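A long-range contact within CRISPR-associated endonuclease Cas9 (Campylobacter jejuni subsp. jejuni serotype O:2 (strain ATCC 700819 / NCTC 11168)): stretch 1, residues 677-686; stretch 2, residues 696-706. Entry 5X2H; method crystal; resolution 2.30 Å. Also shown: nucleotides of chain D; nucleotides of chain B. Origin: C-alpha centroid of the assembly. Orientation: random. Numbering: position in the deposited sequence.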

# COMPACT_ATOMS: atom_id res chain seq x y z
N LYS A 677 -3.87 -10.44 -22.49
CA LYS A 677 -4.72 -11.47 -21.92
C LYS A 677 -5.59 -10.89 -20.80
O LYS A 677 -5.36 -9.77 -20.32
N ASN A 678 -6.58 -11.67 -20.38
CA ASN A 678 -7.52 -11.20 -19.38
C ASN A 678 -6.85 -11.04 -18.01
O ASN A 678 -5.78 -11.59 -17.74
N GLY A 679 -7.50 -10.26 -17.16
CA GLY A 679 -7.22 -10.25 -15.74
C GLY A 679 -8.05 -11.29 -15.02
O GLY A 679 -8.49 -12.28 -15.61
N ASP A 680 -8.30 -11.05 -13.74
CA ASP A 680 -9.04 -12.00 -12.92
C ASP A 680 -10.46 -12.19 -13.45
O ASP A 680 -11.12 -11.23 -13.88
N MET A 681 -10.92 -13.43 -13.41
CA MET A 681 -12.32 -13.77 -13.67
C MET A 681 -13.03 -13.77 -12.32
O MET A 681 -13.17 -14.81 -11.67
N PHE A 682 -13.47 -12.59 -11.88
CA PHE A 682 -14.01 -12.47 -10.53
C PHE A 682 -15.40 -13.08 -10.40
O PHE A 682 -15.85 -13.29 -9.27
N ARG A 683 -16.08 -13.36 -11.50
CA ARG A 683 -17.46 -13.81 -11.45
C ARG A 683 -17.74 -14.71 -12.65
O ARG A 683 -17.18 -14.53 -13.73
N VAL A 684 -18.62 -15.69 -12.45
CA VAL A 684 -19.14 -16.52 -13.53
C VAL A 684 -20.64 -16.70 -13.30
O VAL A 684 -21.07 -16.99 -12.18
N ASP A 685 -21.42 -16.50 -14.36
CA ASP A 685 -22.87 -16.60 -14.28
C ASP A 685 -23.30 -17.95 -14.83
O ASP A 685 -22.97 -18.30 -15.97
N ILE A 686 -24.04 -18.71 -14.02
CA ILE A 686 -24.46 -20.06 -14.37
C ILE A 686 -25.87 -20.01 -14.91
O ILE A 686 -26.77 -19.44 -14.27
N TYR A 696 -24.66 -24.03 -18.24
CA TYR A 696 -23.81 -23.21 -19.10
C TYR A 696 -23.27 -22.04 -18.29
O TYR A 696 -23.93 -21.54 -17.38
N ALA A 697 -22.05 -21.62 -18.63
CA ALA A 697 -21.33 -20.64 -17.83
C ALA A 697 -20.86 -19.48 -18.69
O ALA A 697 -20.32 -19.67 -19.78
N VAL A 698 -21.06 -18.26 -18.18
CA VAL A 698 -20.61 -17.03 -18.80
C VAL A 698 -19.48 -16.46 -17.93
O VAL A 698 -19.74 -16.04 -16.80
N PRO A 699 -18.24 -16.44 -18.41
CA PRO A 699 -17.15 -15.89 -17.60
C PRO A 699 -17.14 -14.38 -17.66
O PRO A 699 -17.37 -13.77 -18.71
N ILE A 700 -16.89 -13.76 -16.50
CA ILE A 700 -16.94 -12.31 -16.34
C ILE A 700 -15.63 -11.84 -15.72
O ILE A 700 -15.28 -12.25 -14.61
N TYR A 701 -14.91 -10.98 -16.44
CA TYR A 701 -13.58 -10.54 -16.07
C TYR A 701 -13.58 -9.09 -15.61
O TYR A 701 -14.56 -8.35 -15.79
N THR A 702 -12.46 -8.67 -15.02
CA THR A 702 -12.34 -7.30 -14.53
C THR A 702 -12.55 -6.30 -15.66
O THR A 702 -13.15 -5.24 -15.46
N MET A 703 -12.05 -6.62 -16.86
CA MET A 703 -12.23 -5.73 -18.00
C MET A 703 -13.71 -5.55 -18.33
O MET A 703 -14.14 -4.45 -18.69
N ASP A 704 -14.50 -6.62 -18.20
CA ASP A 704 -15.92 -6.53 -18.53
C ASP A 704 -16.64 -5.56 -17.60
O ASP A 704 -17.51 -4.80 -18.04
N PHE A 705 -16.29 -5.57 -16.31
CA PHE A 705 -16.87 -4.59 -15.39
C PHE A 705 -16.42 -3.18 -15.73
O PHE A 705 -17.21 -2.23 -15.63
N ALA A 706 -15.16 -3.02 -16.14
CA ALA A 706 -14.68 -1.70 -16.54
C ALA A 706 -15.46 -1.17 -17.74
O ALA A 706 -15.82 0.01 -17.79

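Residues 683-686 and 696-700 pair as antiparallel strands, and the loop before the first strand packs against Tyr701 and the start of the helix at 702-706. Lys677 does not reach stretch 2. Asn678 points toward it, with chi1 at -88° (m). Its CB lies 3.6 Å from CD2 of Tyr701, and its CG sits over one face of that ring. Its amide is turned to the DNA: ND2 donates to OP1 of DA4, 3.0 Å away. A water links the loop to the helix. It donates to Asn678 OD1 (2.9 Å), accepts from Gly679 N (2.8 Å), and accepts weakly from Met703 N (3.4 Å).

Gly679 has no side chain, and the space is tight. An ideal CB here would stand 2.8 Å from Thr702 OG1, a clash. Asp680 is m, and its carboxylate end leads away. Its contact is mainly through the backbone: Thr702 N donates to Asp680 O at 3.1 Å.

Met681 is t, t, m and lies along Tyr701, which is m. Met681 CG is 4.2 Å from the Tyr701 ring centroid, over the face opposite Asn678, so the ring is held between the two side chains. Met681 SD also touches Pro699 CB at 3.7 Å. Both residues also bind DNA phosphates: the backbone N of Met681 donates to OP1 of DA3 (2.9 Å), and Tyr701 OH donates to OP2 of DA4 (2.6 Å).

Phe682 is p, and its ring end comes nearer to stretch 2. CE1 meets Ile700 CG2 at 3.9 Å and Phe705 CB at 4.1 Å. Tyr701 O lies at the ring edge, 3.5 Å from Phe682 CE1.

Arg683 shares a sheet face with Asp685, Val698 and Ile700. Its chi1 and chi2 are t; chi3 is off-well at 141°. It forms a salt bridge with Asp685 (m): NE to OD1 is 2.8 Å, and NH2 donates to OD2 at 2.9 Å. Ile700 (m, t) packs against this pair. Its CD1 lies over one face of the guanidinium, 3.4 Å from Arg683 NE, and 3.3 Å from Asp685 OD2. Arg683 NH1 approaches O4 of U80 in chain B to 2.7 Å.

The other face carries Val684, Ile686, Ala697 and Pro699. Val684 is p, and its CG2 touches Ala697 CB at 3.7 Å. Ile686 is m, m, which brings its CD1 to 3.8 Å from Ala697 CB. The small alanine thus meets both side chains. Tyr696 points away.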

# COMPACT_ATOMS: atom_id res chain seq x y z
CB LYS A 677 -3.89 -12.63 -21.39
CG LYS A 677 -3.06 -13.34 -22.46
CD LYS A 677 -2.38 -14.58 -21.89
CE LYS A 677 -1.60 -15.32 -22.96
NZ LYS A 677 -0.95 -16.54 -22.41
CB ASN A 678 -8.70 -12.17 -19.26
CG ASN A 678 -9.81 -11.85 -20.23
OD1 ASN A 678 -10.29 -10.71 -20.29
ND2 ASN A 678 -10.21 -12.84 -21.02
CB ASP A 680 -9.09 -11.52 -11.46
CG ASP A 680 -7.76 -11.69 -10.75
OD1 ASP A 680 -6.83 -12.25 -11.37
OD2 ASP A 680 -7.66 -11.27 -9.58
CB MET A 681 -12.45 -15.11 -14.37
CG MET A 681 -13.86 -15.49 -14.77
SD MET A 681 -14.07 -17.25 -15.12
CE MET A 681 -12.66 -17.55 -16.19
CB PHE A 682 -14.03 -11.00 -10.09
CG PHE A 682 -15.11 -10.17 -10.74
CD1 PHE A 682 -14.89 -9.56 -11.97
CD2 PHE A 682 -16.32 -9.95 -10.10
CE1 PHE A 682 -15.87 -8.78 -12.56
CE2 PHE A 682 -17.31 -9.17 -10.69
CZ PHE A 682 -17.08 -8.58 -11.93
CB ARG A 683 -18.41 -12.61 -11.42
CG ARG A 683 -19.89 -12.93 -11.46
CD ARG A 683 -20.71 -11.65 -11.35
NE ARG A 683 -21.89 -11.67 -12.21
CZ ARG A 683 -22.69 -10.63 -12.41
NH1 ARG A 683 -22.43 -9.47 -11.81
NH2 ARG A 683 -23.74 -10.74 -13.20
CB VAL A 684 -18.42 -17.89 -13.62
CG1 VAL A 684 -18.48 -18.63 -12.29
CG2 VAL A 684 -19.02 -18.73 -14.73
CB ASP A 685 -23.54 -15.46 -15.04
CG ASP A 685 -23.35 -14.11 -14.35
OD1 ASP A 685 -22.78 -14.09 -13.24
OD2 ASP A 685 -23.76 -13.09 -14.93
CB ILE A 686 -24.36 -21.00 -13.15
CG1 ILE A 686 -22.91 -21.09 -12.67
CG2 ILE A 686 -24.92 -22.38 -13.48
CD1 ILE A 686 -21.93 -21.45 -13.76
CB TYR A 696 -24.59 -22.72 -20.33
CG TYR A 696 -25.09 -23.85 -21.20
CD1 TYR A 696 -26.35 -24.42 -20.99
CD2 TYR A 696 -24.30 -24.38 -22.22
CE1 TYR A 696 -26.81 -25.46 -21.78
CE2 TYR A 696 -24.76 -25.42 -23.02
CZ TYR A 696 -26.01 -25.96 -22.79
OH TYR A 696 -26.46 -27.00 -23.58
CB ALA A 697 -20.13 -21.27 -17.12
CB VAL A 698 -21.75 -16.02 -18.96
CG1 VAL A 698 -21.23 -14.71 -19.55
CG2 VAL A 698 -22.85 -16.60 -19.84
CB PRO A 699 -15.90 -16.49 -18.26
CG PRO A 699 -16.29 -16.65 -19.70
CD PRO A 699 -17.78 -16.90 -19.73
CB ILE A 700 -18.14 -11.88 -15.48
CG1 ILE A 700 -19.45 -12.38 -16.10
CG2 ILE A 700 -18.17 -10.37 -15.31
CD1 ILE A 700 -20.69 -11.97 -15.34
CB TYR A 701 -12.61 -10.73 -17.25
CG TYR A 701 -12.54 -12.16 -17.76
CD1 TYR A 701 -13.46 -12.62 -18.70
CD2 TYR A 701 -11.57 -13.03 -17.31
CE1 TYR A 701 -13.40 -13.92 -19.17
CE2 TYR A 701 -11.51 -14.33 -17.77
CZ TYR A 701 -12.42 -14.77 -18.70
OH TYR A 701 -12.36 -16.07 -19.17
CB THR A 702 -10.98 -7.09 -13.88
OG1 THR A 702 -9.96 -7.58 -14.76
CG2 THR A 702 -10.90 -7.82 -12.55
CB MET A 703 -11.47 -6.25 -19.21
CG MET A 703 -11.69 -5.42 -20.46
SD MET A 703 -11.28 -3.68 -20.22
CE MET A 703 -9.51 -3.72 -20.46
CB ASP A 704 -16.56 -7.91 -18.46
CG ASP A 704 -15.98 -8.87 -19.48
OD1 ASP A 704 -15.95 -8.51 -20.68
OD2 ASP A 704 -15.54 -9.97 -19.09
CB PHE A 705 -16.48 -4.94 -13.95
CG PHE A 705 -16.95 -3.92 -12.94
CD1 PHE A 705 -18.27 -3.93 -12.50
CD2 PHE A 705 -16.09 -2.97 -12.43
CE1 PHE A 705 -18.71 -3.00 -11.57
CE2 PHE A 705 -16.52 -2.04 -11.51
CZ PHE A 705 -17.83 -2.05 -11.07
CB ALA A 706 -13.19 -1.75 -16.85
P DA D 3 -9.01 -16.79 -12.64
OP1 DA D 3 -9.54 -15.59 -11.95
OP2 DA D 3 -9.71 -18.08 -12.48
O5' DA D 3 -8.88 -16.50 -14.20
C5' DA D 3 -8.06 -15.42 -14.65
C4' DA D 3 -7.29 -15.79 -15.92
O4' DA D 3 -6.12 -16.58 -15.57
C3' DA D 3 -8.09 -16.61 -16.94
O3' DA D 3 -7.87 -16.10 -18.24
C2' DA D 3 -7.52 -18.03 -16.78
C1' DA D 3 -6.08 -17.75 -16.36
N9 DA D 3 -5.48 -18.83 -15.57
C8 DA D 3 -5.98 -19.38 -14.42
N7 DA D 3 -5.22 -20.32 -13.91
C5 DA D 3 -4.15 -20.40 -14.79
C6 DA D 3 -3.00 -21.22 -14.83
N6 DA D 3 -2.73 -22.15 -13.90
N1 DA D 3 -2.14 -21.04 -15.85
C2 DA D 3 -2.42 -20.11 -16.77
N3 DA D 3 -3.46 -19.29 -16.84
C4 DA D 3 -4.30 -19.48 -15.82
P DA D 4 -8.80 -16.58 -19.46
OP1 DA D 4 -8.82 -15.48 -20.46
OP2 DA D 4 -10.05 -17.14 -18.91
O5' DA D 4 -8.00 -17.81 -20.07
C5' DA D 4 -6.69 -17.63 -20.59
C4' DA D 4 -6.15 -18.96 -21.07
O4' DA D 4 -5.59 -19.70 -19.95
C3' DA D 4 -7.22 -19.88 -21.68
O3' DA D 4 -6.66 -20.60 -22.76
C2' DA D 4 -7.51 -20.82 -20.53
C1' DA D 4 -6.11 -21.00 -20.00
N9 DA D 4 -6.02 -21.66 -18.70
C8 DA D 4 -6.97 -21.71 -17.73
N7 DA D 4 -6.62 -22.41 -16.68
C5 DA D 4 -5.35 -22.87 -17.01
C6 DA D 4 -4.42 -23.69 -16.32
N6 DA D 4 -4.65 -24.20 -15.11
N1 DA D 4 -3.24 -23.95 -16.93
C2 DA D 4 -3.02 -23.44 -18.15
N3 DA D 4 -3.82 -22.67 -18.89
C4 DA D 4 -4.97 -22.42 -18.25
P U B 80 -17.57 -2.61 -5.11
OP1 U B 80 -16.16 -2.36 -5.49
OP2 U B 80 -18.17 -1.88 -3.97
O5' U B 80 -18.48 -2.34 -6.39
C5' U B 80 -18.31 -1.15 -7.16
C4' U B 80 -19.60 -0.67 -7.77
O4' U B 80 -20.00 -1.56 -8.85
C3' U B 80 -20.80 -0.60 -6.82
O3' U B 80 -21.62 0.50 -7.19
C2' U B 80 -21.54 -1.90 -7.13
O2' U B 80 -22.91 -1.90 -6.79
C1' U B 80 -21.32 -1.99 -8.64
N1 U B 80 -21.49 -3.34 -9.20
C2 U B 80 -22.45 -3.46 -10.18
O2 U B 80 -23.13 -2.51 -10.56
N3 U B 80 -22.59 -4.72 -10.70
C4 U B 80 -21.88 -5.84 -10.35
O4 U B 80 -22.13 -6.91 -10.91
C5 U B 80 -20.90 -5.63 -9.32
C6 U B 80 -20.74 -4.41 -8.79
O HOH W 1 -9.78 -8.86 -18.11